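Local coordinates for acetyl-CoA acetyltransferase (Elizabethkingia anophelis NUHP1, PDB 6BN2), which probably catalyses the reversible condensation of two acetyl-CoA molecules into acetoacetyl-CoA and free coenzyme A, at residues A[37-46]-A[258-266]; A[55-65]-A[114-124]. One frame throughout, in Å; residues are numbered along the deposited sequence.

Interaction 1: residues A[37-46]-A[258-266]; sequences LGAVAIKGAL and NDGASALVL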
ATOM      1  N   LEU A  37       4.246  15.196  -7.564  1.00 12.85           N
ATOM      2  CA  LEU A  37       4.614  14.510  -8.800  1.00 13.26           C
ATOM      3  C   LEU A  37       3.514  13.540  -9.215  1.00 13.97           C
ATOM      4  O   LEU A  37       3.162  13.462 -10.399  1.00 13.97           O
ATOM      5  CB  LEU A  37       5.951  13.778  -8.635  1.00 11.74           C
ATOM      6  CG  LEU A  37       7.144  14.688  -8.338  1.00 12.17           C
ATOM      7  CD1 LEU A  37       8.386  13.845  -8.020  1.00 14.78           C
ATOM      8  CD2 LEU A  37       7.431  15.612  -9.521  1.00 14.29           C
ATOM      9  N   GLY A  38       2.925  12.827  -8.245  1.00 12.28           N
ATOM     10  CA  GLY A  38       1.793  11.970  -8.569  1.00 13.50           C
ATOM     11  C   GLY A  38       0.625  12.763  -9.130  1.00 13.64           C
ATOM     12  O   GLY A  38      -0.026  12.331 -10.084  1.00 13.83           O
ATOM     13  N   ALA A  39       0.347  13.932  -8.540  1.00 12.44           N
ATOM     14  CA  ALA A  39      -0.716  14.797  -9.054  1.00 11.69           C
ATOM     15  C   ALA A  39      -0.466  15.199 -10.505  1.00 14.92           C
ATOM     16  O   ALA A  39      -1.398  15.209 -11.317  1.00 14.44           O
ATOM     17  CB  ALA A  39      -0.847  16.044  -8.182  1.00 15.74           C
ATOM     18  N   VAL A  40       0.781  15.550 -10.839  1.00 14.05           N
ATOM     19  CA  VAL A  40       1.101  15.943 -12.212  1.00 12.79           C
ATOM     20  C   VAL A  40       0.847  14.785 -13.168  1.00 14.11           C
ATOM     21  O   VAL A  40       0.284  14.969 -14.263  1.00 16.04           O
ATOM     22  CB  VAL A  40       2.561  16.432 -12.301  1.00 13.20           C
ATOM     23  CG1 VAL A  40       2.959  16.634 -13.771  1.00 16.59           C
ATOM     24  CG2 VAL A  40       2.741  17.747 -11.515  1.00 16.49           C
ATOM     25  N   ALA A  41       1.260  13.572 -12.773  1.00 13.09           N
ATOM     26  CA  ALA A  41       1.086  12.429 -13.661  1.00 13.76           C
ATOM     27  C   ALA A  41      -0.390  12.087 -13.821  1.00 13.51           C
ATOM     28  O   ALA A  41      -0.858  11.830 -14.937  1.00 14.67           O
ATOM     29  CB  ALA A  41       1.876  11.220 -13.139  1.00 13.11           C
ATOM     30  N   ILE A  42      -1.145  12.086 -12.717  1.00 13.27           N
ATOM     31  CA  ILE A  42      -2.561  11.742 -12.815  1.00 12.94           C
ATOM     32  C   ILE A  42      -3.297  12.774 -13.655  1.00 14.52           C
ATOM     33  O   ILE A  42      -4.098  12.427 -14.530  1.00 14.94           O
ATOM     34  CB  ILE A  42      -3.187  11.612 -11.415  1.00 12.11           C
ATOM     35  CG1 ILE A  42      -2.591  10.430 -10.661  1.00 12.70           C
ATOM     36  CG2 ILE A  42      -4.704  11.439 -11.547  1.00 12.80           C
ATOM     37  CD1 ILE A  42      -2.988  10.426  -9.156  1.00 13.98           C
ATOM     38  N   LYS A  43      -3.051  14.066 -13.399  1.00 14.66           N
ATOM     39  CA  LYS A  43      -3.719  15.086 -14.196  1.00 15.77           C
ATOM     40  C   LYS A  43      -3.331  14.953 -15.661  1.00 15.89           C
ATOM     41  O   LYS A  43      -4.174  15.088 -16.548  1.00 16.78           O
ATOM     42  CB  LYS A  43      -3.376  16.482 -13.683  1.00 16.16           C
ATOM     43  CG  LYS A  43      -4.053  17.586 -14.498  1.00 18.08           C
ATOM     44  CD  LYS A  43      -4.041  18.909 -13.764  1.00 23.01           C
ATOM     45  CE  LYS A  43      -4.906  19.934 -14.503  1.00 29.67           C
ATOM     46  NZ  LYS A  43      -4.356  20.196 -15.854  1.00 32.99           N
ATOM     47  N   GLY A  44      -2.064  14.626 -15.923  1.00 14.86           N
ATOM     48  CA  GLY A  44      -1.634  14.433 -17.301  1.00 16.82           C
ATOM     49  C   GLY A  44      -2.368  13.299 -17.984  1.00 15.72           C
ATOM     50  O   GLY A  44      -2.747  13.411 -19.156  1.00 18.42           O
ATOM     51  N   ALA A  45      -2.601  12.205 -17.255  1.00 15.25           N
ATOM     52  CA  ALA A  45      -3.305  11.065 -17.833  1.00 15.32           C
ATOM     53  C   ALA A  45      -4.756  11.420 -18.142  1.00 16.70           C
ATOM     54  O   ALA A  45      -5.283  11.027 -19.190  1.00 19.86           O
ATOM     55  CB  ALA A  45      -3.230   9.865 -16.887  1.00 15.53           C
ATOM     56  N   LEU A  46      -5.408  12.177 -17.254  1.00 15.09           N
ATOM     57  CA  LEU A  46      -6.773  12.621 -17.541  1.00 16.34           C
ATOM     58  C   LEU A  46      -6.806  13.578 -18.724  1.00 19.78           C
ATOM     59  O   LEU A  46      -7.688  13.487 -19.590  1.00 20.91           O
ATOM     60  CB  LEU A  46      -7.378  13.306 -16.318  1.00 17.92           C
ATOM     61  CG  LEU A  46      -7.490  12.445 -15.061  1.00 24.32           C
ATOM     62  CD1 LEU A  46      -7.992  13.307 -13.891  1.00 25.01           C
ATOM     63  CD2 LEU A  46      -8.402  11.271 -15.319  1.00 24.19           C
ATOM     64  N   ASN A 258      16.207   8.490  -7.718  1.00 19.21           N
ATOM     65  CA  ASN A 258      15.536   9.461  -8.580  1.00 19.78           C
ATOM     66  C   ASN A 258      14.157   9.830  -8.052  1.00 20.71           C
ATOM     67  O   ASN A 258      13.601   9.176  -7.170  1.00 20.68           O
ATOM     68  CB  ASN A 258      15.407   8.930 -10.005  1.00 18.57           C
ATOM     69  CG  ASN A 258      16.754   8.724 -10.655  1.00 18.10           C
ATOM     70  OD1 ASN A 258      17.338   7.645 -10.552  1.00 17.13           O
ATOM     71  ND2 ASN A 258      17.269   9.776 -11.315  1.00 19.10           N
ATOM     72  N   ASP A 259      13.623  10.915  -8.611  1.00 15.85           N
ATOM     73  CA  ASP A 259      12.308  11.453  -8.282  1.00 14.03           C
ATOM     74  C   ASP A 259      11.435  11.420  -9.535  1.00 15.24           C
ATOM     75  O   ASP A 259      11.887  11.816 -10.612  1.00 15.55           O
ATOM     76  CB  ASP A 259      12.425  12.908  -7.775  1.00 14.46           C
ATOM     77  CG  ASP A 259      13.440  13.073  -6.637  1.00 16.89           C
ATOM     78  OD1 ASP A 259      13.613  12.128  -5.834  1.00 16.50           O
ATOM     79  OD2 ASP A 259      14.076  14.152  -6.539  1.00 17.87           O
ATOM     80  N   GLY A 260      10.188  10.974  -9.408  1.00 12.43           N
ATOM     81  CA  GLY A 260       9.310  10.947 -10.576  1.00 15.01           C
ATOM     82  C   GLY A 260       8.009  10.236 -10.264  1.00 12.94           C
ATOM     83  O   GLY A 260       7.845   9.622  -9.210  1.00 13.97           O
ATOM     84  N   ALA A 261       7.065  10.332 -11.207  1.00 11.60           N
ATOM     85  CA  ALA A 261       5.786   9.642 -11.036  1.00 11.04           C
ATOM     86  C   ALA A 261       5.238   9.246 -12.400  1.00 11.49           C
ATOM     87  O   ALA A 261       5.726   9.692 -13.444  1.00 13.22           O
ATOM     88  CB  ALA A 261       4.767  10.515 -10.283  1.00 12.66           C
ATOM     89  N   SER A 262       4.205   8.400 -12.375  1.00 11.47           N
ATOM     90  CA  SER A 262       3.600   7.897 -13.607  1.00 11.36           C
ATOM     91  C   SER A 262       2.154   7.512 -13.309  1.00 12.87           C
ATOM     92  O   SER A 262       1.781   7.251 -12.155  1.00 11.90           O
ATOM     93  CB  SER A 262       4.379   6.698 -14.162  1.00 12.92           C
ATOM     94  OG  SER A 262       4.642   5.758 -13.121  1.00 13.61           O
ATOM     95  N   ALA A 263       1.327   7.499 -14.352  1.00 13.13           N
ATOM     96  CA  ALA A 263      -0.080   7.211 -14.113  1.00 12.74           C
ATOM     97  C   ALA A 263      -0.740   6.712 -15.385  1.00 12.92           C
ATOM     98  O   ALA A 263      -0.440   7.194 -16.486  1.00 13.10           O
ATOM     99  CB  ALA A 263      -0.817   8.454 -13.600  1.00 13.86           C
ATOM    100  N   LEU A 264      -1.662   5.771 -15.203  1.00 12.74           N
ATOM    101  CA  LEU A 264      -2.434   5.184 -16.287  1.00 13.37           C
ATOM    102  C   LEU A 264      -3.908   5.234 -15.929  1.00 14.05           C
ATOM    103  O   LEU A 264      -4.290   5.167 -14.756  1.00 14.67           O
ATOM    104  CB  LEU A 264      -2.022   3.727 -16.561  1.00 15.08           C
ATOM    105  CG  LEU A 264      -0.571   3.435 -16.979  1.00 16.48           C
ATOM    106  CD1 LEU A 264       0.408   3.493 -15.811  1.00 15.95           C
ATOM    107  CD2 LEU A 264      -0.532   2.032 -17.610  1.00 21.93           C
ATOM    108  N   VAL A 265      -4.748   5.350 -16.942  1.00 14.16           N
ATOM    109  CA  VAL A 265      -6.185   5.206 -16.752  1.00 13.84           C
ATOM    110  C   VAL A 265      -6.608   3.898 -17.398  1.00 13.26           C
ATOM    111  O   VAL A 265      -6.311   3.662 -18.575  1.00 14.99           O
ATOM    112  CB  VAL A 265      -6.975   6.383 -17.344  1.00 15.43           C
ATOM    113  CG1 VAL A 265      -8.471   6.109 -17.166  1.00 16.16           C
ATOM    114  CG2 VAL A 265      -6.591   7.720 -16.660  1.00 16.78           C
ATOM    115  N   LEU A 266      -7.274   3.046 -16.616  1.00 14.49           N
ATOM    116  CA  LEU A 266      -7.808   1.762 -17.050  0.50 14.93           C
ATOM    117  C   LEU A 266      -9.323   1.839 -17.170  1.00 15.72           C
ATOM    118  O   LEU A 266      -9.981   2.487 -16.348  1.00 15.26           O
ATOM    119  CB  LEU A 266      -7.446   0.671 -16.041  0.50 11.87           C
ATOM    120  CG  LEU A 266      -6.211  -0.201 -16.254  0.50 12.66           C
ATOM    121  CD1 LEU A 266      -5.016   0.598 -16.644  0.50 17.78           C
ATOM    122  CD2 LEU A 266      -5.949  -1.006 -14.984  0.50 14.04           C
TER
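With L37 CG beside its own backbone N (chi1 -62°) and the chain extended beyond it, CD1 reaches down to the backbone of G260, 3.7 Å from G260 N, while L37 CB stays close to the A261 methyl. V265 does the matching job at the far end: CG1 lies anti to the backbone N (chi1 177°), which leaves CG2 to face the helix, where it meets A45 CB at 4.0 Å and L46 CD2 at a slightly longer distance. Between these two larger residues the interface is built mostly from methyls and backbone. A261 CB sits against the turn that starts at L37, 3.4 Å from L37 O, a carbonyl already taken by A41 N within the helix. One turn on, A263 CB repeats the move 3.6 Å from A41 O and also touches I42 CG1. In return, A41 CB drops between the two strand methyls and rests 3.7 Å from S262 C. Small residues on both sides thus let helix and strand come within 6.6 Å, axis to axis, crossing at -31°. This is the packing of an outer-layer helix on a sheet in the layered alpha-beta-alpha-beta-alpha thiolase fold. Strand 258-268 lies inside the sheet, between strands 117-125 and 12-24, and its other face, carrying S262 and L264, is covered by helix 358-375; S262 OG is hydrogen-bonded to S360 and S363 there. No hydrogen bond joins 37-46 to 258-266. The strand backbone bonds to its sheet neighbours instead, A261 to T20 and S262 to G122. I42 also leans on V119 of strand 117-125, and A45 O accepts a hydrogen bond from S16 OG of strand 12-24, so the helix touches both sheet neighbours of 258-268.

Interaction 2: residues A[55-65]-A[114-124]; sequences EIQDVYMGNVL and DVEAIVAGGME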
ATOM      1  N   GLU A  55     -15.412  10.578 -13.576  1.00 17.64           N
ATOM      2  CA  GLU A  55     -15.558   9.207 -14.049  1.00 17.64           C
ATOM      3  C   GLU A  55     -14.642   8.236 -13.309  1.00 16.84           C
ATOM      4  O   GLU A  55     -14.892   7.020 -13.345  1.00 18.19           O
ATOM      5  CB  GLU A  55     -15.257   9.130 -15.542  1.00 15.68           C
ATOM      6  CG  GLU A  55     -16.271   9.857 -16.439  1.00 19.24           C
ATOM      7  CD  GLU A  55     -17.556   9.074 -16.664  1.00 30.17           C
ATOM      8  OE1 GLU A  55     -17.664   7.932 -16.167  1.00 30.05           O
ATOM      9  OE2 GLU A  55     -18.456   9.594 -17.364  1.00 30.65           O
ATOM     10  N   ILE A  56     -13.589   8.738 -12.659  1.00 14.47           N
ATOM     11  CA  ILE A  56     -12.604   7.876 -11.993  1.00 15.35           C
ATOM     12  C   ILE A  56     -13.181   7.359 -10.680  1.00 15.16           C
ATOM     13  O   ILE A  56     -13.600   8.146  -9.826  1.00 16.83           O
ATOM     14  CB  ILE A  56     -11.291   8.638 -11.752  1.00 15.10           C
ATOM     15  CG1 ILE A  56     -10.649   9.029 -13.084  1.00 14.58           C
ATOM     16  CG2 ILE A  56     -10.323   7.788 -10.916  1.00 15.05           C
ATOM     17  CD1 ILE A  56     -10.458   7.841 -14.048  1.00 16.31           C
ATOM     18  N   GLN A  57     -13.186   6.032 -10.499  1.00 13.47           N
ATOM     19  CA  GLN A  57     -13.846   5.448  -9.325  1.00 15.01           C
ATOM     20  C   GLN A  57     -12.887   5.033  -8.219  1.00 12.36           C
ATOM     21  O   GLN A  57     -13.343   4.713  -7.106  1.00 15.39           O
ATOM     22  CB  GLN A  57     -14.685   4.239  -9.743  1.00 14.00           C
ATOM     23  CG  GLN A  57     -15.893   4.658 -10.578  1.00 16.22           C
ATOM     24  CD  GLN A  57     -16.607   3.458 -11.166  1.00 18.76           C
ATOM     25  OE1 GLN A  57     -16.321   3.039 -12.289  1.00 18.89           O
ATOM     26  NE2 GLN A  57     -17.527   2.879 -10.394  1.00 21.88           N
ATOM     27  N   ASP A  58     -11.585   5.030  -8.487  1.00 13.58           N
ATOM     28  CA  ASP A  58     -10.579   4.659  -7.499  1.00 14.16           C
ATOM     29  C   ASP A  58      -9.238   5.099  -8.065  1.00 15.38           C
ATOM     30  O   ASP A  58      -9.101   5.342  -9.270  1.00 13.10           O
ATOM     31  CB  ASP A  58     -10.587   3.145  -7.207  1.00 12.62           C
ATOM     32  CG  ASP A  58     -10.222   2.811  -5.753  1.00 17.32           C
ATOM     33  OD1 ASP A  58      -9.491   3.592  -5.103  1.00 15.69           O
ATOM     34  OD2 ASP A  58     -10.652   1.732  -5.281  1.00 17.13           O
ATOM     35  N   VAL A  59      -8.264   5.216  -7.177  1.00 13.26           N
ATOM     36  CA  VAL A  59      -6.901   5.612  -7.521  1.00 12.48           C
ATOM     37  C   VAL A  59      -5.981   4.726  -6.700  1.00 13.11           C
ATOM     38  O   VAL A  59      -6.051   4.756  -5.465  1.00 12.43           O
ATOM     39  CB  VAL A  59      -6.616   7.085  -7.183  1.00 13.73           C
ATOM     40  CG1 VAL A  59      -5.138   7.430  -7.483  1.00 14.41           C
ATOM     41  CG2 VAL A  59      -7.556   8.049  -7.943  1.00 14.60           C
ATOM     42  N   TYR A  60      -5.105   3.973  -7.368  1.00 12.81           N
ATOM     43  CA  TYR A  60      -4.075   3.176  -6.695  1.00 12.33           C
ATOM     44  C   TYR A  60      -2.722   3.732  -7.096  1.00 13.54           C
ATOM     45  O   TYR A  60      -2.404   3.762  -8.289  1.00 14.25           O
ATOM     46  CB  TYR A  60      -4.116   1.702  -7.095  1.00 11.37           C
ATOM     47  CG  TYR A  60      -5.358   0.920  -6.715  1.00 11.65           C
ATOM     48  CD1 TYR A  60      -5.582  -0.332  -7.274  1.00 12.48           C
ATOM     49  CD2 TYR A  60      -6.304   1.426  -5.819  1.00 12.20           C
ATOM     50  CE1 TYR A  60      -6.695  -1.074  -6.955  1.00 13.59           C
ATOM     51  CE2 TYR A  60      -7.438   0.687  -5.499  1.00 13.77           C
ATOM     52  CZ  TYR A  60      -7.626  -0.563  -6.062  1.00 15.20           C
ATOM     53  OH  TYR A  60      -8.737  -1.333  -5.734  1.00 14.49           O
ATOM     54  N   MET A  61      -1.923   4.169  -6.123  1.00 10.77           N
ATOM     55  CA  MET A  61      -0.594   4.695  -6.431  1.00 10.85           C
ATOM     56  C   MET A  61       0.475   3.933  -5.666  1.00 10.82           C
ATOM     57  O   MET A  61       0.438   3.874  -4.428  1.00 12.57           O
ATOM     58  CB  MET A  61      -0.494   6.192  -6.107  1.00 12.02           C
ATOM     59  CG  MET A  61      -1.361   7.061  -7.022  1.00 13.37           C
ATOM     60  SD  MET A  61      -0.870   7.014  -8.787  1.00 13.29           S
ATOM     61  CE  MET A  61       0.442   8.262  -8.779  1.00 14.87           C
ATOM     62  N   GLY A  62       1.449   3.397  -6.402  1.00 10.67           N
ATOM     63  CA  GLY A  62       2.634   2.837  -5.761  1.00 10.85           C
ATOM     64  C   GLY A  62       3.472   3.932  -5.116  1.00 10.81           C
ATOM     65  O   GLY A  62       3.583   5.042  -5.632  1.00 11.82           O
ATOM     66  N   ASN A  63       4.057   3.607  -3.960  1.00 10.42           N
ATOM     67  CA  ASN A  63       4.822   4.597  -3.201  1.00 11.49           C
ATOM     68  C   ASN A  63       5.587   3.840  -2.120  1.00 12.09           C
ATOM     69  O   ASN A  63       4.965   3.316  -1.202  1.00 14.07           O
ATOM     70  CB  ASN A  63       3.835   5.617  -2.628  1.00 11.66           C
ATOM     71  CG  ASN A  63       4.492   6.832  -1.983  1.00 13.82           C
ATOM     72  OD1 ASN A  63       5.689   7.141  -2.149  1.00 18.77           O
ATOM     73  ND2 ASN A  63       3.688   7.542  -1.252  1.00 10.44           N
ATOM     74  N   VAL A  64       6.911   3.714  -2.256  1.00 10.47           N
ATOM     75  CA  VAL A  64       7.651   2.810  -1.379  1.00  9.73           C
ATOM     76  C   VAL A  64       8.029   3.499  -0.075  1.00 11.96           C
ATOM     77  O   VAL A  64       8.058   2.862   0.994  1.00 13.34           O
ATOM     78  CB  VAL A  64       8.900   2.286  -2.096  1.00 10.36           C
ATOM     79  CG1 VAL A  64       9.709   1.387  -1.153  1.00 12.76           C
ATOM     80  CG2 VAL A  64       8.471   1.517  -3.344  1.00 11.94           C
ATOM     81  N   LEU A  65       8.340   4.794  -0.138  1.00 11.25           N
ATOM     82  CA  LEU A  65       8.963   5.516   0.974  1.00 12.53           C
ATOM     83  C   LEU A  65       8.020   6.649   1.366  1.00 10.39           C
ATOM     84  O   LEU A  65       8.140   7.787   0.901  1.00 14.35           O
ATOM     85  CB  LEU A  65      10.383   6.016   0.558  1.00 14.56           C
ATOM     86  CG  LEU A  65      11.273   4.828   0.175  1.00 15.36           C
ATOM     87  CD1 LEU A  65      12.520   5.290  -0.557  1.00 19.54           C
ATOM     88  CD2 LEU A  65      11.652   3.984   1.408  1.00 16.52           C
ATOM     89  N   ASP A 114     -16.178  -4.301 -10.117  1.00 18.42           N
ATOM     90  CA  ASP A 114     -16.431  -3.277  -9.112  1.00 17.68           C
ATOM     91  C   ASP A 114     -16.256  -1.862  -9.625  1.00 18.87           C
ATOM     92  O   ASP A 114     -16.898  -0.943  -9.095  1.00 19.78           O
ATOM     93  CB  ASP A 114     -15.512  -3.481  -7.910  1.00 17.96           C
ATOM     94  CG  ASP A 114     -15.846  -4.733  -7.159  1.00 20.46           C
ATOM     95  OD1 ASP A 114     -17.035  -4.899  -6.826  1.00 24.26           O
ATOM     96  OD2 ASP A 114     -14.924  -5.542  -6.923  1.00 20.19           O
ATOM     97  N   VAL A 115     -15.403  -1.651 -10.627  1.00 16.23           N
ATOM     98  CA  VAL A 115     -15.214  -0.317 -11.194  1.00 16.74           C
ATOM     99  C   VAL A 115     -15.160  -0.420 -12.711  1.00 17.86           C
ATOM    100  O   VAL A 115     -14.768  -1.451 -13.271  1.00 17.41           O
ATOM    101  CB  VAL A 115     -13.930   0.374 -10.686  1.00 16.43           C
ATOM    102  CG1 VAL A 115     -13.969   0.547  -9.142  1.00 17.54           C
ATOM    103  CG2 VAL A 115     -12.707  -0.415 -11.131  1.00 18.04           C
ATOM    104  N   GLU A 116     -15.548   0.676 -13.371  1.00 16.12           N
ATOM    105  CA  GLU A 116     -15.461   0.801 -14.822  1.00 17.16           C
ATOM    106  C   GLU A 116     -14.315   1.694 -15.272  1.00 18.01           C
ATOM    107  O   GLU A 116     -13.903   1.606 -16.432  1.00 17.21           O
ATOM    108  CB  GLU A 116     -16.769   1.367 -15.386  1.00 19.86           C
ATOM    109  CG  GLU A 116     -18.000   0.538 -15.028  1.00 21.29           C
ATOM    110  CD  GLU A 116     -18.045  -0.778 -15.769  1.00 26.83           C
ATOM    111  OE1 GLU A 116     -18.038  -0.776 -17.036  1.00 28.42           O
ATOM    112  OE2 GLU A 116     -18.102  -1.818 -15.085  1.00 29.20           O
ATOM    113  N   ALA A 117     -13.794   2.546 -14.387  1.00 15.96           N
ATOM    114  CA  ALA A 117     -12.685   3.425 -14.734  1.00 13.62           C
ATOM    115  C   ALA A 117     -11.881   3.658 -13.472  1.00 13.87           C
ATOM    116  O   ALA A 117     -12.465   3.943 -12.421  1.00 14.90           O
ATOM    117  CB  ALA A 117     -13.167   4.769 -15.305  1.00 15.81           C
ATOM    118  N   ILE A 118     -10.558   3.539 -13.583  1.00 12.39           N
ATOM    119  CA  ILE A 118      -9.692   3.560 -12.410  1.00 13.32           C
ATOM    120  C   ILE A 118      -8.322   4.084 -12.825  1.00 13.86           C
ATOM    121  O   ILE A 118      -7.865   3.834 -13.948  1.00 14.86           O
ATOM    122  CB  ILE A 118      -9.631   2.152 -11.765  1.00 12.00           C
ATOM    123  CG1 ILE A 118      -8.741   2.149 -10.510  1.00 12.13           C
ATOM    124  CG2 ILE A 118      -9.184   1.083 -12.760  1.00 15.11           C
ATOM    125  CD1 ILE A 118      -8.974   0.888  -9.626  1.00 13.77           C
ATOM    126  N   VAL A 119      -7.686   4.852 -11.933  1.00 11.45           N
ATOM    127  CA  VAL A 119      -6.327   5.359 -12.144  1.00 11.20           C
ATOM    128  C   VAL A 119      -5.363   4.464 -11.386  1.00 12.07           C
ATOM    129  O   VAL A 119      -5.612   4.122 -10.220  1.00 13.08           O
ATOM    130  CB  VAL A 119      -6.190   6.813 -11.660  1.00 13.72           C
ATOM    131  CG1 VAL A 119      -4.709   7.212 -11.535  1.00 15.91           C
ATOM    132  CG2 VAL A 119      -6.952   7.786 -12.581  1.00 14.26           C
ATOM    133  N   ALA A 120      -4.255   4.088 -12.035  1.00 12.09           N
ATOM    134  CA  ALA A 120      -3.205   3.340 -11.349  1.00 11.90           C
ATOM    135  C   ALA A 120      -1.852   3.885 -11.778  1.00 12.99           C
ATOM    136  O   ALA A 120      -1.644   4.198 -12.955  1.00 13.64           O
ATOM    137  CB  ALA A 120      -3.283   1.826 -11.648  1.00 11.96           C
ATOM    138  N   GLY A 121      -0.922   3.957 -10.834  1.00 11.84           N
ATOM    139  CA  GLY A 121       0.397   4.477 -11.161  1.00 11.66           C
ATOM    140  C   GLY A 121       1.311   4.409  -9.959  1.00 11.17           C
ATOM    141  O   GLY A 121       1.165   3.525  -9.110  1.00 11.91           O
ATOM    142  N   GLY A 122       2.260   5.334  -9.884  1.00 11.34           N
ATOM    143  CA  GLY A 122       3.221   5.315  -8.796  1.00 12.36           C
ATOM    144  C   GLY A 122       3.965   6.626  -8.736  1.00 12.17           C
ATOM    145  O   GLY A 122       3.952   7.425  -9.688  1.00 11.76           O
ATOM    146  N   MET A 123       4.618   6.841  -7.597  1.00 10.98           N
ATOM    147  CA  MET A 123       5.253   8.122  -7.336  1.00 11.98           C
ATOM    148  C   MET A 123       6.351   7.921  -6.301  1.00 12.48           C
ATOM    149  O   MET A 123       6.217   7.093  -5.395  1.00 12.13           O
ATOM    150  CB  MET A 123       4.216   9.147  -6.833  1.00 10.59           C
ATOM    151  CG  MET A 123       3.530   8.730  -5.514  1.00 11.79           C
ATOM    152  SD  MET A 123       2.024   9.691  -5.225  1.00 14.35           S
ATOM    153  CE  MET A 123       1.362   8.852  -3.749  1.00 13.23           C
ATOM    154  N   GLU A 124       7.412   8.716  -6.415  1.00 13.89           N
ATOM    155  CA  GLU A 124       8.476   8.645  -5.425  1.00 12.29           C
ATOM    156  C   GLU A 124       9.281   9.929  -5.497  1.00 12.51           C
ATOM    157  O   GLU A 124       9.610  10.404  -6.587  1.00 13.16           O
ATOM    158  CB  GLU A 124       9.402   7.442  -5.660  1.00 12.45           C
ATOM    159  CG  GLU A 124      10.042   6.932  -4.359  1.00 12.18           C
ATOM    160  CD  GLU A 124       9.061   6.086  -3.542  1.00 14.06           C
ATOM    161  OE1 GLU A 124       8.641   5.010  -4.039  1.00 13.46           O
ATOM    162  OE2 GLU A 124       8.693   6.511  -2.431  1.00 13.50           O
TER
HETATM  163  O   HOH W   1     -19.097   0.616 -11.301  1.00 24.53           O
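M61 folds its side chain back over the glycine pair G121-G122, a hollow left where neither residue has a side chain, in this pair of parallel strands of the thiolase N-terminal half. Bends at chi2 (-64°) and chi3 (-84°) lay SD 3.6 Å from G121 C and carry CE over to G122 N, also 3.6 Å away; M123 CE then closes against M61 CB. Where G62 pairs with G122 the backbones come closer, G62 CA lying 4.0 Å from G122 CA. A ladder of backbone bonds runs from Q57 N and A117 O to M123 N and G62 O. Toward its start, V119 is the bump: V119 CG2 lies 3.8 Å from I56 CG2 and touches I56 CD1 as well, while V119 CG1 lies beside V59 CG1. This face, with V59 and M123, looks onto helix 73-80. The opposite one carries Y60 and I118 toward helix 98-111, and I118 CD1 sits over the Y60 ring in a CH-pi contact, 4.1 Å from the centroid and 16° off the ring normal. D58 CB backs the same methyl, and D58 OD2 forms a salt bridge with K101 of the second subunit. D58 N is buried with no partner. Just before the strands begin, Q57 reaches across with an extended chain, its CB against V115 CG1 and its OE1 taking the N-H of E116 at 2.7 Å; a water accepts from Q57 NE2. At the other end the E124 carboxylate bends at chi2 toward the loop after the strand and grips two successive amides: OE1 uses its syn lone pair for V64 N at 2.8 Å, and OE2 receives L65 N at 2.9 Å from out of the carboxylate plane.

How the interactions relate
From the N terminus, the chain runs along strand 12-24 into helix 34-48, which waits for its strand partner until 258-266; interaction 1 therefore closes a loop of 211 residues. Straight after the helix comes 55-65, whose partner 114-124 arrives once helix 73-80, strand 89-93 and helix 98-111 have been laid down. Interaction 2 thus opens and closes wholly within the larger loop, and the two do not cross. They meet in one sheet: strand 258-268 runs antiparallel beside 117-125, with L264 N 2.7 Å from A120 O in a probable hydrogen bond. Interaction 2 joins strands within the sheet, and interaction 1 fastens an outer helix onto it.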